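Local coordinates for protein estrogen receptor (Crassostrea gigas, PDB 4N1Y) that belongs to the nuclear receptor family and probably regulates transcription, with a ligand-binding domain that has evolved constitutive, hormone-independent activity, at residues E75-E80 against M146-A151; K43-E48 against D222-M227; V21-H26 against F100-V105. All blocks are in the same frame, centred on the assembly; numbering follows the deposited sequence.

Contact 1: residues E75-E80 against M146-A151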
ATOM      1  N   GLU B  75       9.723 -12.750   2.670  1.00 38.63           N
ATOM      2  CA  GLU B  75       8.417 -13.349   2.912  1.00 42.49           C
ATOM      3  C   GLU B  75       7.314 -12.291   2.824  1.00 48.78           C
ATOM      4  O   GLU B  75       6.233 -12.549   2.296  1.00 51.75           O
ATOM      5  CB  GLU B  75       8.372 -14.041   4.280  1.00 47.56           C
ATOM      6  CG  GLU B  75       8.906 -15.483   4.275  1.00 50.51           C
ATOM      7  CD  GLU B  75       9.056 -16.069   5.671  1.00 61.40           C
ATOM      8  OE1 GLU B  75       8.692 -15.389   6.658  1.00 70.87           O
ATOM      9  OE2 GLU B  75       9.553 -17.211   5.785  1.00 65.40           O
ATOM     10  N   CYS B  76       7.602 -11.075   3.267  1.00 45.62           N
ATOM     11  CA  CYS B  76       6.578 -10.049   3.190  1.00 49.68           C
ATOM     12  C   CYS B  76       6.313  -9.588   1.759  1.00 52.09           C
ATOM     13  O   CYS B  76       5.157  -9.525   1.341  1.00 60.48           O
ATOM     14  CB  CYS B  76       6.947  -8.848   4.059  1.00 49.53           C
ATOM     15  SG  CYS B  76       6.909  -9.148   5.844  1.00 53.87           S
ATOM     16  N   CYS B  77       7.370  -9.333   0.991  1.00 37.29           N
ATOM     17  CA  CYS B  77       7.213  -8.523  -0.209  1.00 42.59           C
ATOM     18  C   CYS B  77       7.453  -9.238  -1.550  1.00 50.50           C
ATOM     19  O   CYS B  77       7.472  -8.579  -2.596  1.00 49.19           O
ATOM     20  CB  CYS B  77       8.157  -7.323  -0.126  1.00 41.97           C
ATOM     21  SG  CYS B  77       9.862  -7.780  -0.519  1.00 43.06           S
ATOM     22  N   TRP B  78       7.611 -10.562  -1.537  1.00 47.80           N
ATOM     23  CA  TRP B  78       7.969 -11.285  -2.757  1.00 41.39           C
ATOM     24  C   TRP B  78       6.959 -11.041  -3.858  1.00 46.61           C
ATOM     25  O   TRP B  78       7.335 -10.794  -5.006  1.00 52.80           O
ATOM     26  CB  TRP B  78       8.088 -12.786  -2.496  1.00 47.65           C
ATOM     27  CG  TRP B  78       6.827 -13.418  -1.972  1.00 55.76           C
ATOM     28  CD1 TRP B  78       6.357 -13.369  -0.687  1.00 60.89           C
ATOM     29  CD2 TRP B  78       5.895 -14.219  -2.707  1.00 58.60           C
ATOM     30  NE1 TRP B  78       5.183 -14.073  -0.584  1.00 65.11           N
ATOM     31  CE2 TRP B  78       4.872 -14.599  -1.810  1.00 62.49           C
ATOM     32  CE3 TRP B  78       5.811 -14.633  -4.041  1.00 56.61           C
ATOM     33  CZ2 TRP B  78       3.783 -15.373  -2.204  1.00 55.85           C
ATOM     34  CZ3 TRP B  78       4.726 -15.404  -4.428  1.00 50.32           C
ATOM     35  CH2 TRP B  78       3.733 -15.769  -3.512  1.00 51.41           C
ATOM     36  N   MET B  79       5.678 -11.077  -3.512  1.00 42.50           N
ATOM     37  CA  MET B  79       4.647 -10.900  -4.530  1.00 45.78           C
ATOM     38  C   MET B  79       4.642  -9.480  -5.099  1.00 47.91           C
ATOM     39  O   MET B  79       4.388  -9.288  -6.288  1.00 57.90           O
ATOM     40  CB  MET B  79       3.268 -11.244  -3.973  1.00 45.91           C
ATOM     41  CG  MET B  79       2.139 -11.051  -4.971  1.00 43.63           C
ATOM     42  SD  MET B  79       2.278 -12.166  -6.391  1.00 49.16           S
ATOM     43  CE  MET B  79       1.386 -13.586  -5.751  1.00 51.98           C
ATOM     44  N   GLU B  80       4.891  -8.490  -4.245  1.00 47.97           N
ATOM     45  CA  GLU B  80       4.958  -7.099  -4.693  1.00 43.46           C
ATOM     46  C   GLU B  80       6.089  -6.943  -5.704  1.00 45.41           C
ATOM     47  O   GLU B  80       5.923  -6.319  -6.752  1.00 43.41           O
ATOM     48  CB  GLU B  80       5.185  -6.139  -3.525  1.00 37.44           C
ATOM     49  CG  GLU B  80       4.287  -6.354  -2.328  1.00 54.36           C
ATOM     50  CD  GLU B  80       4.674  -5.477  -1.138  1.00 76.06           C
ATOM     51  OE1 GLU B  80       4.938  -4.273  -1.345  1.00 75.59           O
ATOM     52  OE2 GLU B  80       4.763  -6.006  -0.001  1.00 88.19           O
ATOM     53  N   MET B 146      13.682  -0.539  -2.588  1.00 39.95           N
ATOM     54  CA  MET B 146      12.818   0.130  -1.638  1.00 39.37           C
ATOM     55  C   MET B 146      11.646  -0.760  -1.206  1.00 41.25           C
ATOM     56  O   MET B 146      11.343  -0.866  -0.017  1.00 43.96           O
ATOM     57  CB  MET B 146      12.297   1.425  -2.250  1.00 49.77           C
ATOM     58  CG  MET B 146      11.571   2.269  -1.270  1.00 55.06           C
ATOM     59  SD  MET B 146      12.564   2.457   0.212  1.00 82.50           S
ATOM     60  CE  MET B 146      13.505   3.888  -0.255  1.00 83.15           C
ATOM     61  N   VAL B 147      11.025  -1.441  -2.167  1.00 37.23           N
ATOM     62  CA  VAL B 147       9.897  -2.326  -1.874  1.00 34.39           C
ATOM     63  C   VAL B 147      10.336  -3.380  -0.865  1.00 39.15           C
ATOM     64  O   VAL B 147       9.614  -3.703   0.072  1.00 42.17           O
ATOM     65  CB  VAL B 147       9.353  -3.013  -3.143  1.00 26.64           C
ATOM     66  CG1 VAL B 147       8.331  -4.108  -2.766  1.00 26.77           C
ATOM     67  CG2 VAL B 147       8.698  -1.995  -4.045  1.00 25.97           C
ATOM     68  N   LEU B 148      11.541  -3.895  -1.078  1.00 40.36           N
ATOM     69  CA  LEU B 148      12.169  -4.858  -0.187  1.00 34.58           C
ATOM     70  C   LEU B 148      12.384  -4.322   1.229  1.00 47.38           C
ATOM     71  O   LEU B 148      11.922  -4.915   2.188  1.00 52.79           O
ATOM     72  CB  LEU B 148      13.510  -5.280  -0.775  1.00 36.54           C
ATOM     73  CG  LEU B 148      14.363  -6.206   0.067  1.00 40.52           C
ATOM     74  CD1 LEU B 148      13.681  -7.543   0.187  1.00 41.11           C
ATOM     75  CD2 LEU B 148      15.720  -6.350  -0.592  1.00 42.12           C
ATOM     76  N   VAL B 149      13.055  -3.180   1.356  1.00 50.13           N
ATOM     77  CA  VAL B 149      13.399  -2.677   2.681  1.00 50.71           C
ATOM     78  C   VAL B 149      12.206  -2.028   3.381  1.00 46.81           C
ATOM     79  O   VAL B 149      12.242  -1.812   4.597  1.00 51.17           O
ATOM     80  CB  VAL B 149      14.571  -1.648   2.625  1.00 46.69           C
ATOM     81  CG1 VAL B 149      15.733  -2.210   1.816  1.00 38.13           C
ATOM     82  CG2 VAL B 149      14.108  -0.328   2.034  1.00 50.97           C
ATOM     83  N   ASN B 150      11.148  -1.747   2.622  1.00 47.96           N
ATOM     84  CA  ASN B 150       9.923  -1.181   3.185  1.00 42.31           C
ATOM     85  C   ASN B 150       8.896  -2.284   3.439  1.00 45.11           C
ATOM     86  O   ASN B 150       7.739  -2.005   3.772  1.00 43.36           O
ATOM     87  CB  ASN B 150       9.318  -0.148   2.240  1.00 36.46           C
ATOM     88  CG  ASN B 150       8.292   0.747   2.923  1.00 48.96           C
ATOM     89  OD1 ASN B 150       8.545   1.272   4.011  1.00 60.73           O
ATOM     90  ND2 ASN B 150       7.111   0.899   2.304  1.00 36.30           N
ATOM     91  N   ALA B 151       9.322  -3.537   3.282  1.00 44.12           N
ATOM     92  CA  ALA B 151       8.397  -4.664   3.388  1.00 58.59           C
ATOM     93  C   ALA B 151       7.701  -4.716   4.742  1.00 55.26           C
ATOM     94  O   ALA B 151       6.485  -4.844   4.816  1.00 50.14           O
ATOM     95  CB  ALA B 151       9.122  -5.976   3.128  1.00 61.49           C
TER
HETATM   96  O   HOH W   1       6.896  -3.482   0.564  1.00 38.46           O
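In the interior of the helical sandwich of the nuclear receptor ligand-binding domain, the central helix 67-89 meets the C-terminal end of helix 137-149, where the chain leaves helical geometry at Asn150. The closest backbones are those of Cys77 and Ala151. The methyl of Ala151 sits against two neighbouring cysteines at once, its CB 3.7 Å from Cys76 CB and 3.7 Å from Cys77 CB. Cys77 SG takes the crowded position between its own backbone N and carbonyl carbon (chi1 78°), which lays the sulfur alongside helix 137-149, 3.7 Å from Leu148 CA and 3.9 Å from Leu148 CD1. One turn on, Glu80 crosses Val147 obliquely. Its CB lies 3.8 Å from Val147 CG1, the methyl placed anti to the backbone N, and its chain is extended beyond CG. A single water joins the two helices by donating to both Glu80 OE1 (2.8 Å) and Val147 O (2.8 Å). Arg199 of helix 187-215 forms a salt bridge with the same OE1. The buried carboxylate therefore has both a charged and a neutral donor, which probably favours its ionised form, while the water satisfies a carbonyl near the helix end.

Contact 2: residues K43-E48 against D222-M227; sequences KLAERE and DLLKEM
Glu46, on helix 34-56, carries this crossing, in which the short helical segments pass nearly perpendicular (87°) with their axes 9.5 Å apart. Its CB leaves along the flank of the helix, and a first torsion of -116° followed by an extended chain swings the tip over to helix 222-229. CG is the first atom to touch, 3.4 Å from Leu224 CB. CD follows, lying 3.5 Å from Leu224 N. The carboxylate then splits: OE1 reaches Leu223 CB at 3.4 Å, while OE2 lies 3.2 Å from Leu224 CB. Lys43, one turn earlier on the same helix, bonds OE2 through NZ at 2.9 Å, a salt bridge that approaches from above the carboxylate plane, 60° out of it. Beside the carboxylate, Ala45 CB packs on Leu224 CD2 at 4.2 Å; Trp78 of helix 67-89 and Val42 also touch Leu224. The sequence DLLKEM and its C-terminal place are consistent with the activation helix of nuclear receptors, packed against helices 34-56 and 67-89 much as in active receptors. The Glu46 carboxylate lies by the first turn of that helix, where the helix dipole would be expected to favour its negative charge, already balanced by Lys43.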
ATOM      1  N   LYS B  43       4.738 -20.999 -12.176  1.00 64.35           N
ATOM      2  CA  LYS B  43       6.127 -21.405 -12.152  1.00 70.94           C
ATOM      3  C   LYS B  43       7.080 -20.407 -12.793  1.00 78.57           C
ATOM      4  O   LYS B  43       8.272 -20.404 -12.483  1.00 82.00           O
ATOM      5  CB  LYS B  43       6.265 -22.793 -12.735  1.00 80.12           C
ATOM      6  CG  LYS B  43       6.758 -23.586 -11.579  1.00 99.40           C
ATOM      7  CD  LYS B  43       6.700 -25.090 -11.601  1.00104.25           C
ATOM      8  CE  LYS B  43       7.083 -25.391 -10.185  1.00100.83           C
ATOM      9  NZ  LYS B  43       6.094 -24.644  -9.259  1.00 98.93           N
ATOM     10  N   LEU B  44       6.547 -19.506 -13.610  1.00 69.81           N
ATOM     11  CA  LEU B  44       7.334 -18.381 -14.053  1.00 58.24           C
ATOM     12  C   LEU B  44       7.651 -17.604 -12.787  1.00 64.50           C
ATOM     13  O   LEU B  44       8.777 -17.134 -12.591  1.00 60.33           O
ATOM     14  CB  LEU B  44       6.572 -17.532 -15.052  1.00 50.56           C
ATOM     15  CG  LEU B  44       7.409 -16.421 -15.664  1.00 64.20           C
ATOM     16  CD1 LEU B  44       8.654 -16.976 -16.334  1.00 72.34           C
ATOM     17  CD2 LEU B  44       6.571 -15.639 -16.641  1.00 72.84           C
ATOM     18  N   ALA B  45       6.657 -17.540 -11.902  1.00 61.18           N
ATOM     19  CA  ALA B  45       6.784 -16.835 -10.643  1.00 51.90           C
ATOM     20  C   ALA B  45       7.879 -17.445  -9.799  1.00 62.55           C
ATOM     21  O   ALA B  45       8.659 -16.728  -9.183  1.00 76.70           O
ATOM     22  CB  ALA B  45       5.489 -16.862  -9.894  1.00 42.38           C
ATOM     23  N   GLU B  46       7.939 -18.767  -9.765  1.00 64.34           N
ATOM     24  CA  GLU B  46       8.939 -19.433  -8.946  1.00 68.27           C
ATOM     25  C   GLU B  46      10.367 -19.224  -9.454  1.00 65.37           C
ATOM     26  O   GLU B  46      11.295 -19.080  -8.655  1.00 58.30           O
ATOM     27  CB  GLU B  46       8.625 -20.919  -8.821  1.00 75.38           C
ATOM     28  CG  GLU B  46       8.340 -21.256  -7.381  1.00 86.56           C
ATOM     29  CD  GLU B  46       8.309 -22.729  -7.093  1.00101.82           C
ATOM     30  OE1 GLU B  46       9.394 -23.331  -6.933  1.00102.12           O
ATOM     31  OE2 GLU B  46       7.189 -23.273  -6.999  1.00112.07           O
ATOM     32  N   ARG B  47      10.549 -19.189 -10.771  1.00 64.41           N
ATOM     33  CA  ARG B  47      11.882 -18.957 -11.315  1.00 60.50           C
ATOM     34  C   ARG B  47      12.301 -17.515 -11.014  1.00 65.88           C
ATOM     35  O   ARG B  47      13.426 -17.263 -10.594  1.00 62.89           O
ATOM     36  CB  ARG B  47      11.906 -19.243 -12.815  1.00 51.85           C
ATOM     37  CG  ARG B  47      11.542 -20.682 -13.155  1.00 62.93           C
ATOM     38  CD  ARG B  47      12.046 -21.102 -14.542  1.00 77.93           C
ATOM     39  NE  ARG B  47      11.867 -20.033 -15.526  1.00 84.57           N
ATOM     40  CZ  ARG B  47      12.668 -19.816 -16.563  1.00 84.44           C
ATOM     41  NH1 ARG B  47      13.723 -20.598 -16.773  1.00 85.45           N
ATOM     42  NH2 ARG B  47      12.409 -18.817 -17.396  1.00 80.56           N
ATOM     43  N   GLU B  48      11.378 -16.573 -11.170  1.00 66.98           N
ATOM     44  CA  GLU B  48      11.699 -15.177 -10.909  1.00 70.24           C
ATOM     45  C   GLU B  48      11.913 -15.039  -9.396  1.00 70.84           C
ATOM     46  O   GLU B  48      12.667 -14.180  -8.934  1.00 70.26           O
ATOM     47  CB  GLU B  48      10.603 -14.220 -11.444  1.00 52.90           C
ATOM     48  CG  GLU B  48      10.317 -14.378 -12.974  1.00112.06           C
ATOM     49  CD  GLU B  48       9.213 -13.455 -13.550  1.00111.57           C
ATOM     50  OE1 GLU B  48       8.304 -13.026 -12.798  1.00111.79           O
ATOM     51  OE2 GLU B  48       9.231 -13.207 -14.785  1.00104.57           O
ATOM     52  N   ASP B 222       7.803 -26.214  -4.074  1.00 80.82           N
ATOM     53  CA  ASP B 222       7.902 -26.028  -2.649  1.00 78.91           C
ATOM     54  C   ASP B 222       8.389 -24.644  -2.276  1.00 73.05           C
ATOM     55  O   ASP B 222       7.983 -24.116  -1.247  1.00 73.47           O
ATOM     56  CB  ASP B 222       8.798 -27.106  -2.076  1.00 85.96           C
ATOM     57  CG  ASP B 222       8.268 -28.494  -2.367  1.00 99.32           C
ATOM     58  OD1 ASP B 222       7.070 -28.724  -2.125  1.00107.19           O
ATOM     59  OD2 ASP B 222       9.032 -29.361  -2.840  1.00 99.77           O
ATOM     60  N   LEU B 223       9.212 -24.038  -3.126  1.00 56.01           N
ATOM     61  CA  LEU B 223       9.643 -22.675  -2.856  1.00 62.90           C
ATOM     62  C   LEU B 223       8.470 -21.718  -2.780  1.00 71.20           C
ATOM     63  O   LEU B 223       8.301 -21.014  -1.784  1.00 75.72           O
ATOM     64  CB  LEU B 223      10.610 -22.189  -3.922  1.00 65.08           C
ATOM     65  CG  LEU B 223      11.053 -20.737  -3.702  1.00 71.49           C
ATOM     66  CD1 LEU B 223      11.895 -20.564  -2.451  1.00 69.68           C
ATOM     67  CD2 LEU B 223      11.773 -20.172  -4.922  1.00 78.35           C
ATOM     68  N   LEU B 224       7.642 -21.726  -3.817  1.00 74.01           N
ATOM     69  CA  LEU B 224       6.480 -20.856  -3.859  1.00 67.83           C
ATOM     70  C   LEU B 224       5.538 -21.259  -2.729  1.00 73.00           C
ATOM     71  O   LEU B 224       4.903 -20.432  -2.072  1.00 71.94           O
ATOM     72  CB  LEU B 224       5.780 -20.961  -5.212  1.00 65.00           C
ATOM     73  CG  LEU B 224       4.929 -19.767  -5.608  1.00 67.87           C
ATOM     74  CD1 LEU B 224       5.715 -18.525  -5.339  1.00 73.01           C
ATOM     75  CD2 LEU B 224       4.571 -19.832  -7.064  1.00 72.66           C
ATOM     76  N   LYS B 225       5.447 -22.561  -2.531  1.00 73.16           N
ATOM     77  CA  LYS B 225       4.579 -23.107  -1.518  1.00 74.04           C
ATOM     78  C   LYS B 225       5.026 -22.700  -0.092  1.00 75.00           C
ATOM     79  O   LYS B 225       4.180 -22.437   0.764  1.00 76.78           O
ATOM     80  CB  LYS B 225       4.496 -24.613  -1.717  1.00 67.78           C
ATOM     81  CG  LYS B 225       3.742 -25.375  -0.683  1.00 72.57           C
ATOM     82  CD  LYS B 225       4.089 -26.847  -0.850  1.00 82.71           C
ATOM     83  CE  LYS B 225       3.958 -27.265  -2.316  1.00 82.90           C
ATOM     84  NZ  LYS B 225       4.370 -28.678  -2.558  1.00 93.90           N
ATOM     85  N   GLU B 226       6.332 -22.613   0.173  1.00 69.57           N
ATOM     86  CA  GLU B 226       6.767 -22.175   1.511  1.00 69.67           C
ATOM     87  C   GLU B 226       6.416 -20.699   1.681  1.00 71.10           C
ATOM     88  O   GLU B 226       6.051 -20.258   2.774  1.00 78.60           O
ATOM     89  CB  GLU B 226       8.273 -22.377   1.775  1.00 71.75           C
ATOM     90  CG  GLU B 226       8.850 -23.771   1.507  1.00 90.01           C
ATOM     91  CD  GLU B 226      10.383 -23.822   1.636  1.00106.81           C
ATOM     92  OE1 GLU B 226      11.036 -22.846   1.212  1.00108.05           O
ATOM     93  OE2 GLU B 226      10.940 -24.864   2.067  1.00112.95           O
ATOM     94  N   MET B 227       6.557 -19.924   0.612  1.00 58.05           N
ATOM     95  CA  MET B 227       6.224 -18.510   0.686  1.00 61.46           C
ATOM     96  C   MET B 227       4.763 -18.300   1.044  1.00 68.72           C
ATOM     97  O   MET B 227       4.425 -17.388   1.800  1.00 77.51           O
ATOM     98  CB  MET B 227       6.546 -17.809  -0.630  1.00 54.19           C
ATOM     99  CG  MET B 227       8.000 -17.923  -0.959  1.00 57.64           C
ATOM    100  SD  MET B 227       8.992 -17.074   0.283  1.00 75.68           S
ATOM    101  CE  MET B 227       8.959 -15.409  -0.340  1.00 63.99           C
TER

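Contact 3: residues V21-H26 against F100-V105; sequences VLESHH and FAPDLV
Ser24 turns OG between its backbone N and carbonyl carbon (chi1 62°), and the following His25 adopts left-handed backbone angles. Together they form an ST turn, in which Ser24 OG accepts from His26 N at 3.3 Å. This turn, in the loop between helix 7-15 and helix 34-56, faces a type I beta turn, Ala101 to Leu104, which links the strands of the small hairpin of the ligand-binding domain. Asp103 reaches across from the beta turn: its OD2 accepts from His25 N at 2.8 Å. That bond is bent, 131° at the hydrogen, and comes from above the carboxylate plane. Glu23, its chain bent at chi2, brings OE1 to 3.3 Å from Asp103 OD2 with the two carboxylates turned 77° apart; this close pair of acidic groups may raise the proton affinity of one of them. The Ala101 methyl packs against the loop backbone, its CB 3.5 Å from Ser24 N. Ser24 OG also rests against the base of Leu104, 3.3 Å from CB. His26, whose ND1 is bonded to Ser40 of helix 34-56, places its ring so that one face receives the Leu104 side chain, with CD1 4.0 Å from His26 CG.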
ATOM      1  N   VAL B  21      15.771 -11.311 -17.816  1.00 85.67           N
ATOM      2  CA  VAL B  21      14.379 -11.585 -18.150  1.00 81.49           C
ATOM      3  C   VAL B  21      14.207 -13.045 -18.511  1.00 81.54           C
ATOM      4  O   VAL B  21      14.953 -13.597 -19.316  1.00 81.48           O
ATOM      5  CB  VAL B  21      13.853 -10.692 -19.260  1.00 85.00           C
ATOM      6  CG1 VAL B  21      12.539 -10.061 -18.805  1.00 71.30           C
ATOM      7  CG2 VAL B  21      14.872  -9.622 -19.587  1.00 90.62           C
ATOM      8  N   LEU B  22      13.192 -13.655 -17.919  1.00 86.35           N
ATOM      9  CA  LEU B  22      12.956 -15.081 -18.072  1.00 87.63           C
ATOM     10  C   LEU B  22      11.872 -15.379 -19.096  1.00 85.49           C
ATOM     11  O   LEU B  22      10.869 -14.676 -19.187  1.00 89.33           O
ATOM     12  CB  LEU B  22      12.585 -15.702 -16.726  1.00 81.50           C
ATOM     13  CG  LEU B  22      13.654 -15.598 -15.639  1.00 77.18           C
ATOM     14  CD1 LEU B  22      13.045 -15.951 -14.307  1.00 74.68           C
ATOM     15  CD2 LEU B  22      14.864 -16.478 -15.935  1.00 72.00           C
ATOM     16  N   GLU B  23      12.101 -16.431 -19.870  1.00 81.90           N
ATOM     17  CA  GLU B  23      11.134 -16.906 -20.833  1.00 83.82           C
ATOM     18  C   GLU B  23      10.154 -17.780 -20.072  1.00 93.03           C
ATOM     19  O   GLU B  23      10.522 -18.360 -19.052  1.00 99.44           O
ATOM     20  CB  GLU B  23      11.822 -17.747 -21.906  1.00 80.72           C
ATOM     21  CG  GLU B  23      12.781 -17.004 -22.795  1.00 85.87           C
ATOM     22  CD  GLU B  23      12.092 -16.110 -23.780  1.00 98.75           C
ATOM     23  OE1 GLU B  23      10.843 -16.136 -23.837  1.00102.50           O
ATOM     24  OE2 GLU B  23      12.805 -15.390 -24.510  1.00103.20           O
ATOM     25  N   SER B  24       8.908 -17.873 -20.523  1.00 91.11           N
ATOM     26  CA  SER B  24       7.962 -18.707 -19.791  1.00 84.82           C
ATOM     27  C   SER B  24       7.987 -20.117 -20.361  1.00 84.91           C
ATOM     28  O   SER B  24       7.610 -21.071 -19.679  1.00 83.30           O
ATOM     29  CB  SER B  24       6.536 -18.142 -19.839  1.00 77.57           C
ATOM     30  OG  SER B  24       6.033 -18.080 -21.161  1.00 77.04           O
ATOM     31  N   HIS B  25       8.457 -20.241 -21.603  1.00 89.88           N
ATOM     32  CA  HIS B  25       8.313 -21.482 -22.368  1.00 98.18           C
ATOM     33  C   HIS B  25       6.904 -22.067 -22.264  1.00 96.63           C
ATOM     34  O   HIS B  25       6.711 -23.282 -22.179  1.00103.21           O
ATOM     35  CB  HIS B  25       9.370 -22.494 -21.930  1.00102.11           C
ATOM     36  CG  HIS B  25      10.769 -22.043 -22.205  1.00108.06           C
ATOM     37  ND1 HIS B  25      11.550 -21.403 -21.267  1.00106.79           N
ATOM     38  CD2 HIS B  25      11.536 -22.170 -23.313  1.00112.33           C
ATOM     39  CE1 HIS B  25      12.732 -21.132 -21.795  1.00114.53           C
ATOM     40  NE2 HIS B  25      12.751 -21.593 -23.032  1.00119.30           N
ATOM     41  N   HIS B  26       5.918 -21.181 -22.274  1.00 83.86           N
ATOM     42  CA  HIS B  26       4.538 -21.607 -22.240  1.00 81.57           C
ATOM     43  C   HIS B  26       4.214 -22.322 -23.541  1.00 82.35           C
ATOM     44  O   HIS B  26       4.683 -21.925 -24.609  1.00 84.34           O
ATOM     45  CB  HIS B  26       3.600 -20.421 -22.050  1.00 81.36           C
ATOM     46  CG  HIS B  26       2.151 -20.792 -22.085  1.00 79.36           C
ATOM     47  ND1 HIS B  26       1.462 -21.204 -20.963  1.00 78.19           N
ATOM     48  CD2 HIS B  26       1.271 -20.866 -23.111  1.00 70.99           C
ATOM     49  CE1 HIS B  26       0.215 -21.482 -21.290  1.00 73.66           C
ATOM     50  NE2 HIS B  26       0.073 -21.290 -22.590  1.00 72.01           N
ATOM     51  N   PHE B 100       4.419 -11.004 -18.754  1.00 64.97           N
ATOM     52  CA  PHE B 100       4.999 -11.796 -17.667  1.00 64.38           C
ATOM     53  C   PHE B 100       6.339 -12.359 -18.089  1.00 64.31           C
ATOM     54  O   PHE B 100       7.291 -12.447 -17.306  1.00 78.25           O
ATOM     55  CB  PHE B 100       4.037 -12.898 -17.249  1.00 58.28           C
ATOM     56  CG  PHE B 100       2.727 -12.366 -16.797  1.00 61.33           C
ATOM     57  CD1 PHE B 100       2.572 -11.882 -15.511  1.00 51.90           C
ATOM     58  CD2 PHE B 100       1.654 -12.306 -17.673  1.00 72.34           C
ATOM     59  CE1 PHE B 100       1.366 -11.355 -15.096  1.00 57.38           C
ATOM     60  CE2 PHE B 100       0.440 -11.788 -17.265  1.00 73.45           C
ATOM     61  CZ  PHE B 100       0.295 -11.310 -15.974  1.00 65.73           C
ATOM     62  N   ALA B 101       6.395 -12.734 -19.349  1.00 54.72           N
ATOM     63  CA  ALA B 101       7.637 -13.072 -19.988  1.00 59.65           C
ATOM     64  C   ALA B 101       7.486 -12.557 -21.408  1.00 69.99           C
ATOM     65  O   ALA B 101       6.372 -12.229 -21.826  1.00 74.86           O
ATOM     66  CB  ALA B 101       7.884 -14.576 -19.943  1.00 57.03           C
ATOM     67  N   PRO B 102       8.596 -12.441 -22.151  1.00 67.13           N
ATOM     68  CA  PRO B 102       8.441 -12.127 -23.575  1.00 70.75           C
ATOM     69  C   PRO B 102       7.578 -13.211 -24.229  1.00 77.23           C
ATOM     70  O   PRO B 102       6.779 -12.980 -25.139  1.00 76.13           O
ATOM     71  CB  PRO B 102       9.878 -12.164 -24.110  1.00 73.61           C
ATOM     72  CG  PRO B 102      10.750 -12.010 -22.924  1.00 68.46           C
ATOM     73  CD  PRO B 102      10.008 -12.565 -21.751  1.00 67.73           C
ATOM     74  N   ASP B 103       7.742 -14.404 -23.668  1.00 88.34           N
ATOM     75  CA  ASP B 103       7.092 -15.645 -24.056  1.00 83.29           C
ATOM     76  C   ASP B 103       5.599 -15.679 -23.704  1.00 77.15           C
ATOM     77  O   ASP B 103       4.884 -16.592 -24.107  1.00 73.08           O
ATOM     78  CB  ASP B 103       7.826 -16.765 -23.305  1.00 76.80           C
ATOM     79  CG  ASP B 103       7.867 -18.058 -24.042  1.00 90.68           C
ATOM     80  OD1 ASP B 103       6.900 -18.381 -24.758  1.00100.04           O
ATOM     81  OD2 ASP B 103       8.893 -18.757 -23.898  1.00 95.71           O
ATOM     82  N   LEU B 104       5.129 -14.671 -22.970  1.00 71.16           N
ATOM     83  CA  LEU B 104       3.809 -14.758 -22.370  1.00 65.30           C
ATOM     84  C   LEU B 104       3.166 -13.399 -22.098  1.00 71.54           C
ATOM     85  O   LEU B 104       3.159 -12.928 -20.952  1.00 75.84           O
ATOM     86  CB  LEU B 104       3.895 -15.550 -21.067  1.00 61.30           C
ATOM     87  CG  LEU B 104       2.558 -15.975 -20.482  1.00 54.64           C
ATOM     88  CD1 LEU B 104       1.873 -16.818 -21.542  1.00 56.31           C
ATOM     89  CD2 LEU B 104       2.759 -16.763 -19.201  1.00 50.77           C
ATOM     90  N   VAL B 105       2.628 -12.765 -23.135  1.00 70.32           N
ATOM     91  CA  VAL B 105       1.912 -11.504 -22.957  1.00 61.88           C
ATOM     92  C   VAL B 105       0.400 -11.727 -22.907  1.00 56.30           C
ATOM     93  O   VAL B 105      -0.196 -12.193 -23.872  1.00 67.66           O
ATOM     94  CB  VAL B 105       2.233 -10.534 -24.089  1.00 67.67           C
ATOM     95  CG1 VAL B 105       1.542  -9.205 -23.855  1.00 62.77           C
ATOM     96  CG2 VAL B 105       3.733 -10.348 -24.192  1.00 74.02           C
TER

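How the contacts relate
From the N terminus, the loop 21-26 comes first, then segment 43-48 on helix 34-56 and segment 75-80 on helix 67-89. Contact 3 closes first, when segment 100-105, at the hairpin turn, returns to the loop. Contact 1 closes next at 146-151, and contact 2 last, at the C-terminal helix. Contact 1 is thus nested within contact 2, while contact 3 crosses both. In space contact 2 is the bridge: Trp78 of contact 1 packs on Met227, and Arg47 on the far flank lies against Leu22 and Glu23 of contact 3. Contacts 1 and 3 do not touch. Together they tie helices 34-56, 67-89 and 137-149 to the N-terminal loop, the hairpin and helix 222-229.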